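Local coordinates for putative epimerase (Burkholderia cenocepacia, PDB 4LW8), which probably acts as an NAD(P)-dependent sugar-nucleotide epimerase or related enzyme in the biosynthesis of the lipopolysaccharide O-antigen, at residues A[20-26]-A[43-48]; A[71-77]-A[112-117]; A[86-92]-A[128-134]; A[219-225]-A[250-256]; A[225-229]-A[303-307]. All coordinates share one frame; numbering follows the deposited sequence. Where two conformers were deposited one is given.

Contact 1 (A[20-26]-A[43-48]); sequences RAFVTGL and YDVWGT
W46 CZ2 lies over one face of the R20 guanidinium, toward its rim, 3.4 Å from NH1, the two planes 30° apart. The R20 chain runs extended from CG to NE, which carries the group past W46 NE1 to CZ2. W46 NE1 in turn donates to D44 OD2 at 3.0 Å, reaching that oxygen from above the carboxylate plane. One water accepts from R20 NE and donates to D44 OD2, so arginine and aspartate are joined through it and not by a direct salt bridge. On the same face the F22 ring meets T48 CG2 through its far end, CZ, at 3.4 Å. On the other face L26 CD2 packs on V45 CG1 at 4.0 Å and on the bare CA of G47. Behind these side chains the strands pair in parallel, A21 N donating to D44 O (2.9 Å) and W46 N to A21 O (2.7 Å), and the ladder runs on through V23 to T48 N. The charged ends have further partners: A84 O accepts from R20 NH1, and R16 forms a salt bridge to D44. Strands 20-24 and 44-49 with helix 29-40 between them make the first beta-alpha-beta unit of the Rossmann fold; L38 of that helix covers V23 and V45, while helix 74-84 lies against F22 and W46 on the opposite face.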
# COMPACT_ATOMS: atom_id res chain seq x y z
N ARG A 20 29.01 -10.78 8.08
CA ARG A 20 28.61 -9.39 8.05
C ARG A 20 27.10 -9.17 8.17
O ARG A 20 26.28 -9.95 7.67
CB ARG A 20 29.12 -8.73 6.76
CG ARG A 20 30.64 -8.68 6.69
CD ARG A 20 31.07 -8.48 5.27
NE ARG A 20 32.50 -8.26 5.09
CZ ARG A 20 32.99 -7.60 4.05
NH1 ARG A 20 32.15 -7.11 3.15
NH2 ARG A 20 34.29 -7.42 3.91
N ALA A 21 26.74 -8.10 8.87
CA ALA A 21 25.36 -7.63 8.89
C ALA A 21 25.31 -6.26 8.25
O ALA A 21 26.30 -5.51 8.29
CB ALA A 21 24.83 -7.58 10.30
N PHE A 22 24.17 -5.95 7.65
CA PHE A 22 23.95 -4.67 6.99
C PHE A 22 22.64 -4.08 7.51
O PHE A 22 21.57 -4.70 7.39
CB PHE A 22 23.90 -4.88 5.47
CG PHE A 22 23.76 -3.61 4.67
CD1 PHE A 22 24.78 -2.67 4.65
CD2 PHE A 22 22.62 -3.38 3.90
CE1 PHE A 22 24.66 -1.51 3.90
CE2 PHE A 22 22.49 -2.22 3.15
CZ PHE A 22 23.51 -1.28 3.14
N VAL A 23 22.72 -2.91 8.13
CA VAL A 23 21.56 -2.30 8.79
C VAL A 23 21.28 -0.94 8.20
O VAL A 23 22.12 -0.05 8.31
CB VAL A 23 21.78 -2.14 10.31
CG1 VAL A 23 20.55 -1.53 10.96
CG2 VAL A 23 22.16 -3.51 10.95
N THR A 24 20.12 -0.75 7.58
CA THR A 24 19.78 0.60 7.14
C THR A 24 19.33 1.44 8.34
O THR A 24 18.72 0.92 9.27
CB THR A 24 18.69 0.59 6.07
OG1 THR A 24 17.47 0.05 6.63
CG2 THR A 24 19.14 -0.24 4.85
N GLY A 25 19.64 2.74 8.32
CA GLY A 25 19.31 3.61 9.44
C GLY A 25 20.06 3.17 10.70
O GLY A 25 19.53 3.27 11.80
N LEU A 26 21.28 2.68 10.51
CA LEU A 26 22.09 2.13 11.60
C LEU A 26 22.32 3.11 12.75
O LEU A 26 22.36 2.69 13.92
CB LEU A 26 23.46 1.66 11.06
CG LEU A 26 24.49 1.14 12.07
CD1 LEU A 26 23.91 0.04 12.95
CD2 LEU A 26 25.72 0.62 11.34
N TYR A 43 28.58 -10.61 14.54
CA TYR A 43 28.61 -10.01 13.20
C TYR A 43 29.56 -8.81 13.10
O TYR A 43 29.77 -8.08 14.07
CB TYR A 43 27.22 -9.53 12.77
CG TYR A 43 26.21 -10.62 12.46
CD1 TYR A 43 26.07 -11.12 11.17
CD2 TYR A 43 25.39 -11.14 13.46
CE1 TYR A 43 25.14 -12.12 10.88
CE2 TYR A 43 24.46 -12.14 13.18
CZ TYR A 43 24.34 -12.63 11.89
OH TYR A 43 23.42 -13.62 11.63
N ASP A 44 30.12 -8.61 11.91
CA ASP A 44 30.73 -7.34 11.54
C ASP A 44 29.60 -6.46 11.02
O ASP A 44 29.02 -6.74 9.98
CB ASP A 44 31.82 -7.54 10.47
CG ASP A 44 32.50 -6.24 10.05
OD1 ASP A 44 32.42 -5.23 10.79
OD2 ASP A 44 33.12 -6.23 8.97
N VAL A 45 29.28 -5.40 11.76
CA VAL A 45 28.10 -4.61 11.44
C VAL A 45 28.43 -3.46 10.49
O VAL A 45 29.27 -2.61 10.80
CB VAL A 45 27.44 -4.05 12.72
CG1 VAL A 45 26.24 -3.16 12.38
CG2 VAL A 45 27.01 -5.18 13.62
N TRP A 46 27.80 -3.49 9.31
CA TRP A 46 27.83 -2.38 8.34
C TRP A 46 26.46 -1.72 8.32
O TRP A 46 25.48 -2.33 8.74
CB TRP A 46 28.15 -2.86 6.92
CG TRP A 46 29.47 -3.52 6.72
CD1 TRP A 46 30.08 -4.44 7.53
CD2 TRP A 46 30.35 -3.33 5.61
NE1 TRP A 46 31.28 -4.81 7.01
CE2 TRP A 46 31.47 -4.15 5.82
CE3 TRP A 46 30.30 -2.53 4.46
CZ2 TRP A 46 32.55 -4.21 4.92
CZ3 TRP A 46 31.37 -2.58 3.58
CH2 TRP A 46 32.47 -3.42 3.81
N GLY A 47 26.36 -0.50 7.82
CA GLY A 47 25.06 0.13 7.74
C GLY A 47 25.07 1.43 6.96
O GLY A 47 26.13 1.92 6.60
N THR A 48 23.88 1.99 6.71
CA THR A 48 23.80 3.22 5.94
C THR A 48 23.60 4.42 6.86
O THR A 48 23.03 4.29 7.94
CB THR A 48 22.66 3.18 4.91
OG1 THR A 48 21.39 3.06 5.58
CG2 THR A 48 22.85 1.99 3.97
O HOH W 1 33.93 -8.48 7.54

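Contact 2 (A[71-77]-A[112-117]); sequences LLDAEAM and VGTRNL
N116 supplies the direct hydrogen bond between the two segments: its ND2 donates to L71 O at 2.7 Å with an almost straight N-H...O angle of 176°. The oxygen is approached in its carbonyl plane, on a lone pair, and lies only 3° from the plane of the N116 amide. CG sits beside the backbone N (chi1 -69°), which sends the amide across to the turn ahead of helix 74-84. Two waters extend the polar contact. One accepts from N116 ND2 and donates to L72 O; the other donates both to A74 O and to N116 O. D73 caps the incoming helix, OD1 accepting from A76 N at 3.1 Å. In the Rossmann fold of this family helices 74-84 and 103-122 are neighbours on one side of the parallel sheet, and here the start of the first rests on the middle of the second. Van der Waals contacts complete the interface. G113 brings its CA to 3.9 Å from L71 CB, and A74 CB lies against the side-chain oxygen of N116, 3.7 Å from OD1. Deeper in, M77 in one of its two conformers has SD 4.0 Å from L117 CD1. R115 of helix 103-122 forms a salt bridge with D159 of the second subunit.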
# COMPACT_ATOMS: atom_id res chain seq x y z
N LEU A 71 18.46 6.10 0.45
CA LEU A 71 17.62 4.97 0.05
C LEU A 71 17.00 5.13 -1.35
O LEU A 71 16.80 4.15 -2.07
CB LEU A 71 16.50 4.76 1.06
CG LEU A 71 16.81 4.13 2.41
CD1 LEU A 71 15.61 4.32 3.33
CD2 LEU A 71 17.12 2.65 2.26
N LEU A 72 16.71 6.36 -1.74
CA LEU A 72 16.13 6.60 -3.06
C LEU A 72 17.18 6.56 -4.17
O LEU A 72 16.87 6.65 -5.35
CB LEU A 72 15.35 7.93 -3.07
CG LEU A 72 14.12 7.97 -2.16
CD1 LEU A 72 13.30 9.27 -2.38
CD2 LEU A 72 13.23 6.74 -2.38
N ASP A 73 18.44 6.42 -3.78
CA ASP A 73 19.55 6.32 -4.73
C ASP A 73 19.82 4.83 -5.01
O ASP A 73 20.63 4.19 -4.32
CB ASP A 73 20.79 7.01 -4.16
CG ASP A 73 21.93 7.11 -5.15
OD1 ASP A 73 21.91 6.40 -6.18
OD2 ASP A 73 22.84 7.93 -4.87
N ALA A 74 19.12 4.28 -6.00
CA ALA A 74 19.11 2.84 -6.24
C ALA A 74 20.51 2.33 -6.53
O ALA A 74 20.92 1.28 -6.03
CB ALA A 74 18.15 2.48 -7.40
N GLU A 75 21.26 3.09 -7.34
CA GLU A 75 22.60 2.68 -7.71
C GLU A 75 23.56 2.72 -6.52
O GLU A 75 24.35 1.79 -6.35
CB GLU A 75 23.12 3.54 -8.86
CG GLU A 75 24.55 3.22 -9.30
CD GLU A 75 24.79 1.72 -9.53
OE1 GLU A 75 25.86 1.23 -9.10
OE2 GLU A 75 23.92 1.05 -10.15
N ALA A 76 23.48 3.75 -5.69
CA ALA A 76 24.33 3.79 -4.50
C ALA A 76 23.97 2.66 -3.53
O ALA A 76 24.84 2.11 -2.84
CB ALA A 76 24.24 5.13 -3.80
N MET A 77 22.69 2.31 -3.47
CA MET A 77 22.28 1.18 -2.63
C MET A 77 22.84 -0.14 -3.18
O MET A 77 23.29 -1.00 -2.42
CB MET A 77 20.77 1.11 -2.52
CG MET A 77 20.28 -0.04 -1.65
SD MET A 77 20.86 0.07 0.05
CE MET A 77 20.11 1.62 0.54
N VAL A 112 9.50 2.67 -2.11
CA VAL A 112 10.53 2.58 -3.14
C VAL A 112 11.93 2.42 -2.51
O VAL A 112 12.73 1.65 -3.00
CB VAL A 112 10.47 3.79 -4.09
CG1 VAL A 112 11.63 3.75 -5.14
CG2 VAL A 112 9.12 3.80 -4.79
N GLY A 113 12.20 3.10 -1.39
CA GLY A 113 13.47 2.94 -0.69
C GLY A 113 13.67 1.48 -0.28
O GLY A 113 14.75 0.91 -0.44
N THR A 114 12.62 0.86 0.24
CA THR A 114 12.66 -0.56 0.59
C THR A 114 12.85 -1.42 -0.67
O THR A 114 13.63 -2.36 -0.68
CB THR A 114 11.39 -0.98 1.32
OG1 THR A 114 11.28 -0.19 2.51
CG2 THR A 114 11.45 -2.47 1.70
N ARG A 115 12.14 -1.07 -1.73
CA ARG A 115 12.30 -1.80 -2.98
C ARG A 115 13.75 -1.70 -3.50
O ARG A 115 14.31 -2.70 -3.97
CB ARG A 115 11.31 -1.29 -4.03
CG ARG A 115 11.21 -2.21 -5.25
CD ARG A 115 10.41 -1.60 -6.39
NE ARG A 115 10.27 -2.56 -7.48
CZ ARG A 115 11.21 -2.78 -8.40
NH1 ARG A 115 12.35 -2.12 -8.37
NH2 ARG A 115 11.00 -3.68 -9.35
N ASN A 116 14.35 -0.51 -3.40
CA ASN A 116 15.74 -0.36 -3.82
C ASN A 116 16.68 -1.26 -3.05
O ASN A 116 17.60 -1.84 -3.63
CB ASN A 116 16.20 1.08 -3.67
CG ASN A 116 15.54 2.01 -4.65
OD1 ASN A 116 14.98 1.57 -5.65
ND2 ASN A 116 15.62 3.30 -4.39
N LEU A 117 16.44 -1.38 -1.75
CA LEU A 117 17.23 -2.28 -0.90
C LEU A 117 17.09 -3.74 -1.36
O LEU A 117 18.09 -4.45 -1.48
CB LEU A 117 16.82 -2.16 0.57
CG LEU A 117 17.39 -3.23 1.50
CD1 LEU A 117 18.94 -3.13 1.61
CD2 LEU A 117 16.74 -3.15 2.89
O HOH W 2 14.55 5.54 -6.10
O HOH W 3 19.26 -0.83 -5.74

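Contact 3 (A[86-92]-A[128-134]); sequences PDAVVHL and PSAVLLA
D87 O accepts from two successive backbone nitrogens across the contact, S129 N at 2.8 Å and, weakly, A130 N at 3.4 Å. The first donor lies in the carbonyl plane, on a lone pair. Close by, S129 OG and D87 OD1 approach to 2.5 Å, but both residues have two conformers and the distance is very short, so this bond is doubtful. In the conformer given, D87 also forms a salt bridge with R19. P128 CB fits against the same turn, 3.4 Å from D87 O. Beyond it the strands run nearly parallel, 8° apart, with V89 N bonded to A130 O and L132 N to V89 O (2.8 Å, 173° at the hydrogen). H91 N then donates to L132 O, and A134 N closes the ladder on H91 O. Side chains alternate between the faces: V90 CG1 and L132 CD2 pair on one, while on the other L133 CD2 comes to 3.5 Å from H91 CB. The imidazole is held at both nitrogens, ND1 by T24 OG1 and NE2 by T114 OG1, which fixes its rotation. Helix 227-240 covers the face of V90 and L132, and helix 103-122 the face of V89 and H91, the three-layered alpha-beta-alpha sandwich of a Rossmann fold, with strands 88-91 and 130-134 adjacent in its central parallel sheet.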
# COMPACT_ATOMS: atom_id res chain seq x y z
N PRO A 86 26.24 -8.66 2.85
CA PRO A 86 25.78 -9.15 4.15
C PRO A 86 25.20 -10.57 4.14
O PRO A 86 24.63 -10.98 3.14
CB PRO A 86 24.68 -8.15 4.52
CG PRO A 86 24.11 -7.78 3.19
CD PRO A 86 25.30 -7.67 2.28
N ASP A 87 25.37 -11.28 5.25
CA ASP A 87 24.58 -12.49 5.46
C ASP A 87 23.25 -12.14 6.15
O ASP A 87 22.26 -12.83 5.95
CB ASP A 87 25.34 -13.51 6.30
CG ASP A 87 24.68 -14.87 6.29
OD1 ASP A 87 24.46 -15.42 5.18
OD2 ASP A 87 24.38 -15.39 7.39
N ALA A 88 23.23 -11.08 6.94
CA ALA A 88 22.00 -10.64 7.62
C ALA A 88 21.72 -9.17 7.34
O ALA A 88 22.62 -8.34 7.32
CB ALA A 88 22.11 -10.86 9.13
N VAL A 89 20.45 -8.84 7.10
CA VAL A 89 20.06 -7.47 6.83
C VAL A 89 18.93 -7.06 7.77
O VAL A 89 17.99 -7.81 7.97
CB VAL A 89 19.59 -7.30 5.35
CG1 VAL A 89 19.08 -5.88 5.11
CG2 VAL A 89 20.73 -7.63 4.38
N VAL A 90 19.04 -5.87 8.36
CA VAL A 90 17.93 -5.33 9.13
C VAL A 90 17.59 -3.97 8.56
O VAL A 90 18.41 -3.06 8.54
CB VAL A 90 18.24 -5.21 10.64
CG1 VAL A 90 16.97 -4.75 11.40
CG2 VAL A 90 18.70 -6.54 11.19
N HIS A 91 16.37 -3.84 8.07
CA HIS A 91 15.94 -2.61 7.42
C HIS A 91 15.16 -1.74 8.41
O HIS A 91 14.00 -2.01 8.68
CB HIS A 91 15.09 -2.95 6.21
CG HIS A 91 14.54 -1.76 5.48
ND1 HIS A 91 15.28 -0.63 5.24
CD2 HIS A 91 13.32 -1.55 4.93
CE1 HIS A 91 14.54 0.24 4.56
NE2 HIS A 91 13.35 -0.30 4.36
N LEU A 92 15.82 -0.73 8.95
CA LEU A 92 15.22 0.15 9.96
C LEU A 92 14.92 1.54 9.42
O LEU A 92 14.13 2.27 10.01
CB LEU A 92 16.15 0.29 11.18
CG LEU A 92 16.53 -1.03 11.86
CD1 LEU A 92 17.60 -0.81 12.94
CD2 LEU A 92 15.29 -1.72 12.44
N PRO A 128 21.69 -12.76 0.99
CA PRO A 128 21.71 -12.91 2.45
C PRO A 128 20.85 -14.09 2.93
O PRO A 128 19.93 -14.49 2.23
CB PRO A 128 21.16 -11.57 2.97
CG PRO A 128 20.49 -10.94 1.79
CD PRO A 128 21.16 -11.46 0.56
N SER A 129 21.18 -14.66 4.09
CA SER A 129 20.42 -15.77 4.66
C SER A 129 19.14 -15.27 5.35
O SER A 129 18.21 -16.04 5.59
CB SER A 129 21.27 -16.55 5.66
OG SER A 129 22.48 -17.00 5.08
N ALA A 130 19.12 -13.98 5.69
CA ALA A 130 17.95 -13.41 6.37
C ALA A 130 17.86 -11.90 6.15
O ALA A 130 18.84 -11.17 6.33
CB ALA A 130 18.00 -13.71 7.86
N VAL A 131 16.67 -11.46 5.73
CA VAL A 131 16.38 -10.05 5.52
C VAL A 131 15.19 -9.66 6.39
O VAL A 131 14.07 -10.04 6.11
CB VAL A 131 16.07 -9.77 4.04
CG1 VAL A 131 15.80 -8.27 3.81
CG2 VAL A 131 17.20 -10.27 3.16
N LEU A 132 15.43 -8.90 7.45
CA LEU A 132 14.38 -8.52 8.37
C LEU A 132 13.93 -7.10 8.07
O LEU A 132 14.72 -6.17 8.12
CB LEU A 132 14.86 -8.59 9.82
CG LEU A 132 13.84 -8.17 10.89
CD1 LEU A 132 12.60 -9.08 10.90
CD2 LEU A 132 14.50 -8.14 12.25
N LEU A 133 12.65 -6.94 7.74
CA LEU A 133 12.13 -5.61 7.48
C LEU A 133 11.30 -5.13 8.68
O LEU A 133 10.44 -5.85 9.17
CB LEU A 133 11.28 -5.61 6.21
CG LEU A 133 11.97 -6.26 5.00
CD1 LEU A 133 11.07 -6.27 3.80
CD2 LEU A 133 13.26 -5.54 4.65
N ALA A 134 11.57 -3.92 9.14
CA ALA A 134 10.77 -3.37 10.23
C ALA A 134 9.54 -2.67 9.67
O ALA A 134 9.64 -1.58 9.12
CB ALA A 134 11.61 -2.41 11.09

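Contact 4 (A[219-225]-A[250-256]); sequences DVSRDFS and CSERAYS
D223 ties strand 221-226 to the turn that precedes the short antiparallel strand 254-256, an extension of the mixed sheet beyond the parallel Rossmann core. Its CB lies 3.9 Å from R253 O. With CG anti to the backbone N (chi1 -172°), the carboxylate reaches over the turn at 250-252. OD1 accepts two hydrogen bonds from S251: the backbone N comes in on the syn lone pair at 2.9 Å, and OG, also at 2.9 Å, from above the carboxylate plane. OD2 accepts from E252 N at 3.0 Å, rests against C250 CB at 3.4 Å and takes a further bond from G291 N, so both oxygens of this buried group are well supplied with donors. S251 OG also accepts from R253 N, an ST turn that shapes the chain as it enters the strand. There R222 and Y255 form a hydrogen-bonded pair, Y255 N donating to R222 O at 2.8 Å and R222 N to Y255 O. A water donates to V220 O and Y255 O, and a second joins S221 OG with A254 O. L308 of helix 308-321 touches both F224 and Y255. The F224 ring turns its edge to the Y255 carbonyl, CE2 standing 4.0 Å from O.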
# COMPACT_ATOMS: atom_id res chain seq x y z
N ASP A 219 -6.69 7.38 30.48
CA ASP A 219 -7.29 6.07 30.68
C ASP A 219 -7.18 5.22 29.42
O ASP A 219 -7.84 4.20 29.27
CB ASP A 219 -8.75 6.22 31.14
CG ASP A 219 -9.62 6.91 30.09
OD1 ASP A 219 -9.07 7.63 29.23
OD2 ASP A 219 -10.86 6.75 30.16
N VAL A 220 -6.31 5.65 28.51
CA VAL A 220 -6.10 4.94 27.27
C VAL A 220 -4.84 4.07 27.38
O VAL A 220 -3.75 4.58 27.65
CB VAL A 220 -5.97 5.91 26.08
CG1 VAL A 220 -5.54 5.16 24.84
CG2 VAL A 220 -7.31 6.61 25.85
N SER A 221 -5.01 2.76 27.24
CA SER A 221 -3.93 1.79 27.50
C SER A 221 -3.31 1.27 26.21
O SER A 221 -4.03 0.91 25.27
CB SER A 221 -4.45 0.60 28.32
OG SER A 221 -4.89 1.00 29.60
N ARG A 222 -1.98 1.23 26.18
CA ARG A 222 -1.26 0.76 25.00
C ARG A 222 -0.06 -0.12 25.40
O ARG A 222 0.42 -0.06 26.53
CB ARG A 222 -0.80 1.94 24.13
CG ARG A 222 -1.95 2.75 23.51
CD ARG A 222 -2.80 1.92 22.55
NE ARG A 222 -3.81 2.72 21.86
CZ ARG A 222 -5.09 2.80 22.20
NH1 ARG A 222 -5.56 2.11 23.23
NH2 ARG A 222 -5.92 3.57 21.49
N ASP A 223 0.40 -0.91 24.44
CA ASP A 223 1.48 -1.88 24.62
C ASP A 223 2.83 -1.19 24.42
O ASP A 223 3.11 -0.68 23.34
CB ASP A 223 1.28 -3.02 23.60
CG ASP A 223 2.24 -4.19 23.80
OD1 ASP A 223 3.45 -3.97 24.04
OD2 ASP A 223 1.77 -5.34 23.70
N PHE A 224 3.66 -1.16 25.47
CA PHE A 224 4.99 -0.54 25.39
C PHE A 224 6.13 -1.54 25.66
O PHE A 224 6.04 -2.37 26.56
CB PHE A 224 5.12 0.61 26.38
CG PHE A 224 4.21 1.77 26.09
CD1 PHE A 224 4.56 2.72 25.14
CD2 PHE A 224 3.03 1.94 26.80
CE1 PHE A 224 3.72 3.81 24.88
CE2 PHE A 224 2.20 3.03 26.56
CZ PHE A 224 2.55 3.96 25.59
N SER A 225 7.21 -1.44 24.88
CA SER A 225 8.37 -2.33 25.07
C SER A 225 9.65 -1.53 25.21
O SER A 225 9.74 -0.37 24.80
CB SER A 225 8.52 -3.31 23.89
OG SER A 225 7.38 -4.15 23.76
N CYS A 250 6.09 -7.26 20.66
CA CYS A 250 5.33 -6.51 21.68
C CYS A 250 5.49 -7.14 23.05
O CYS A 250 5.98 -8.27 23.16
CB CYS A 250 3.85 -6.45 21.31
SG CYS A 250 3.15 -8.09 21.03
N SER A 251 5.09 -6.42 24.09
CA SER A 251 5.27 -6.86 25.48
C SER A 251 4.08 -7.70 25.94
O SER A 251 4.18 -8.41 26.93
CB SER A 251 5.42 -5.66 26.42
OG SER A 251 4.15 -5.05 26.67
N GLU A 252 2.96 -7.56 25.24
CA GLU A 252 1.68 -8.17 25.61
C GLU A 252 1.11 -7.55 26.89
O GLU A 252 0.14 -8.05 27.45
CB GLU A 252 1.80 -9.69 25.79
CG GLU A 252 2.20 -10.43 24.53
CD GLU A 252 2.22 -11.94 24.72
OE1 GLU A 252 2.67 -12.40 25.79
OE2 GLU A 252 1.77 -12.66 23.80
N ARG A 253 1.70 -6.46 27.35
CA ARG A 253 1.09 -5.73 28.46
C ARG A 253 0.72 -4.32 28.04
O ARG A 253 1.51 -3.61 27.41
CB ARG A 253 2.02 -5.69 29.67
CG ARG A 253 1.40 -4.95 30.83
CD ARG A 253 2.04 -5.33 32.14
NE ARG A 253 1.49 -4.53 33.23
CZ ARG A 253 1.86 -4.65 34.50
NH1 ARG A 253 2.78 -5.55 34.83
NH2 ARG A 253 1.32 -3.88 35.43
N ALA A 254 -0.50 -3.91 28.40
CA ALA A 254 -1.00 -2.59 28.10
C ALA A 254 -1.00 -1.70 29.34
O ALA A 254 -1.51 -2.09 30.39
CB ALA A 254 -2.41 -2.68 27.52
N TYR A 255 -0.40 -0.52 29.22
CA TYR A 255 -0.36 0.45 30.30
C TYR A 255 -1.12 1.73 29.93
O TYR A 255 -0.96 2.25 28.83
CB TYR A 255 1.09 0.82 30.65
CG TYR A 255 1.95 -0.28 31.24
CD1 TYR A 255 1.87 -0.61 32.58
CD2 TYR A 255 2.85 -0.98 30.45
CE1 TYR A 255 2.68 -1.61 33.12
CE2 TYR A 255 3.66 -1.97 30.98
CZ TYR A 255 3.57 -2.28 32.31
OH TYR A 255 4.38 -3.27 32.82
N SER A 256 -1.93 2.24 30.86
CA SER A 256 -2.54 3.55 30.67
C SER A 256 -1.53 4.64 30.97
O SER A 256 -0.53 4.40 31.65
CB SER A 256 -3.76 3.71 31.58
OG SER A 256 -3.36 3.78 32.93
O HOH W 4 -0.97 4.71 27.08
O HOH W 5 -4.22 -0.99 31.63

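Contact 5 (A[225-229]-A[303-307]); sequences SDVRD and LPVTP
The backbones of the strand-to-helix junction 225-229 and of the irregular segment 303-307 stay apart, D226 CA to T306 CA and D229 CA to V305 CA both measuring 6.6 Å, and side chains bridge the interval. D229, in the first turn of helix 227-240, grips T306 with both carboxylate oxygens. OD1 accepts from T306 OG1 at 2.8 Å and OD2 from T306 N, also at 2.8 Å, with an N-H...O angle of 159°. Both donors arrive on the syn side within 20° of the carboxylate plane, so the group is held flat against the threonine. T306 OG1 lies beside its own backbone N (chi1 -52°), which lets hydroxyl and amide face the same carboxylate. The methyl, CG2, turns the other way and packs 3.8 Å from D226 OD2. D226 is the N-cap of the helix: OD1 accepts from R228 N on its anti lone pair. The same carboxylate is engaged side-on by the R228 guanidinium, NE to OD1 and NH2 to OD2 (2.7 Å), nearly in the guanidinium plane. Helix 308-321 adds further partners, T311 bonding to D226 OD2 and W314 making a cation-pi contact with R228. Two aspartates near a helix N terminus, each supplied with two or more donors, would probably both be stabilised as anions, and the two bonds to T306 fasten the loop before helix 308-321 to the first turn of helix 227-240.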
# COMPACT_ATOMS: atom_id res chain seq x y z
N SER A 225 7.21 -1.44 24.88
CA SER A 225 8.37 -2.33 25.07
C SER A 225 9.65 -1.53 25.21
O SER A 225 9.74 -0.37 24.80
CB SER A 225 8.52 -3.31 23.89
OG SER A 225 7.38 -4.15 23.76
N ASP A 226 10.65 -2.19 25.78
CA ASP A 226 12.00 -1.68 25.86
C ASP A 226 12.68 -1.96 24.52
O ASP A 226 12.62 -3.09 24.02
CB ASP A 226 12.73 -2.37 27.02
CG ASP A 226 14.05 -1.72 27.36
OD1 ASP A 226 14.91 -1.61 26.47
OD2 ASP A 226 14.21 -1.33 28.53
N VAL A 227 13.31 -0.95 23.93
CA VAL A 227 14.04 -1.10 22.67
C VAL A 227 15.07 -2.26 22.73
O VAL A 227 15.31 -2.95 21.73
CB VAL A 227 14.75 0.23 22.26
CG1 VAL A 227 15.82 0.63 23.29
CG2 VAL A 227 15.35 0.12 20.87
N ARG A 228 15.65 -2.51 23.91
CA ARG A 228 16.60 -3.60 24.05
C ARG A 228 15.92 -4.96 23.86
O ARG A 228 16.49 -5.85 23.23
CB ARG A 228 17.29 -3.53 25.41
CG ARG A 228 18.23 -2.34 25.56
CD ARG A 228 18.66 -2.12 26.99
NE ARG A 228 17.52 -1.80 27.85
CZ ARG A 228 17.63 -1.57 29.15
NH1 ARG A 228 18.83 -1.62 29.73
NH2 ARG A 228 16.55 -1.30 29.87
N ASP A 229 14.69 -5.10 24.37
CA ASP A 229 13.91 -6.32 24.15
C ASP A 229 13.52 -6.47 22.68
O ASP A 229 13.51 -7.58 22.14
CB ASP A 229 12.62 -6.32 24.98
CG ASP A 229 12.87 -6.35 26.48
OD1 ASP A 229 14.01 -6.60 26.92
OD2 ASP A 229 11.89 -6.14 27.24
N LEU A 303 11.20 -15.10 25.53
CA LEU A 303 12.18 -14.03 25.63
C LEU A 303 11.83 -13.23 26.87
O LEU A 303 10.66 -12.92 27.10
CB LEU A 303 12.18 -13.16 24.38
CG LEU A 303 12.79 -13.83 23.14
CD1 LEU A 303 12.49 -13.05 21.87
CD2 LEU A 303 14.29 -14.04 23.31
N PRO A 304 12.85 -12.85 27.66
CA PRO A 304 12.63 -12.05 28.87
C PRO A 304 12.02 -10.71 28.50
O PRO A 304 12.41 -10.13 27.49
CB PRO A 304 14.04 -11.91 29.46
CG PRO A 304 14.96 -12.13 28.31
CD PRO A 304 14.27 -13.15 27.44
N VAL A 305 11.08 -10.24 29.31
CA VAL A 305 10.48 -8.92 29.13
C VAL A 305 10.89 -7.97 30.24
O VAL A 305 10.55 -8.18 31.40
CB VAL A 305 8.94 -8.98 29.08
CG1 VAL A 305 8.35 -7.56 28.97
CG2 VAL A 305 8.48 -9.86 27.93
N THR A 306 11.62 -6.93 29.87
CA THR A 306 12.07 -5.94 30.84
C THR A 306 10.84 -5.17 31.31
O THR A 306 10.07 -4.68 30.48
CB THR A 306 13.08 -4.97 30.19
OG1 THR A 306 14.13 -5.72 29.56
CG2 THR A 306 13.66 -3.99 31.20
N PRO A 307 10.65 -5.07 32.63
CA PRO A 307 9.53 -4.31 33.20
C PRO A 307 9.59 -2.86 32.76
O PRO A 307 10.68 -2.29 32.75
CB PRO A 307 9.73 -4.44 34.72
CG PRO A 307 10.57 -5.65 34.89
CD PRO A 307 11.48 -5.70 33.68

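Overall arrangement
From the N terminus, contact 1 closes the first beta-alpha-beta unit before any other contact opens. Contacts 2 and 3 cross, since 86-92 falls between 71-77 and 112-117, and 128-134 follows both; together they bind two helices and two strands of the Rossmann core. These three contacts touch one another, meeting around H91. Contacts 4 and 5 come later, share S225 and also cross, because 250-256 lies between 225-229 and 303-307. Contact 4 is centred about 30 Å from the centre of contact 1, across the chain's centre, yet both reach the same mixed sheet. Contact 5 brings the C-terminal region back to the junction of strand 221-226 and helix 227-240.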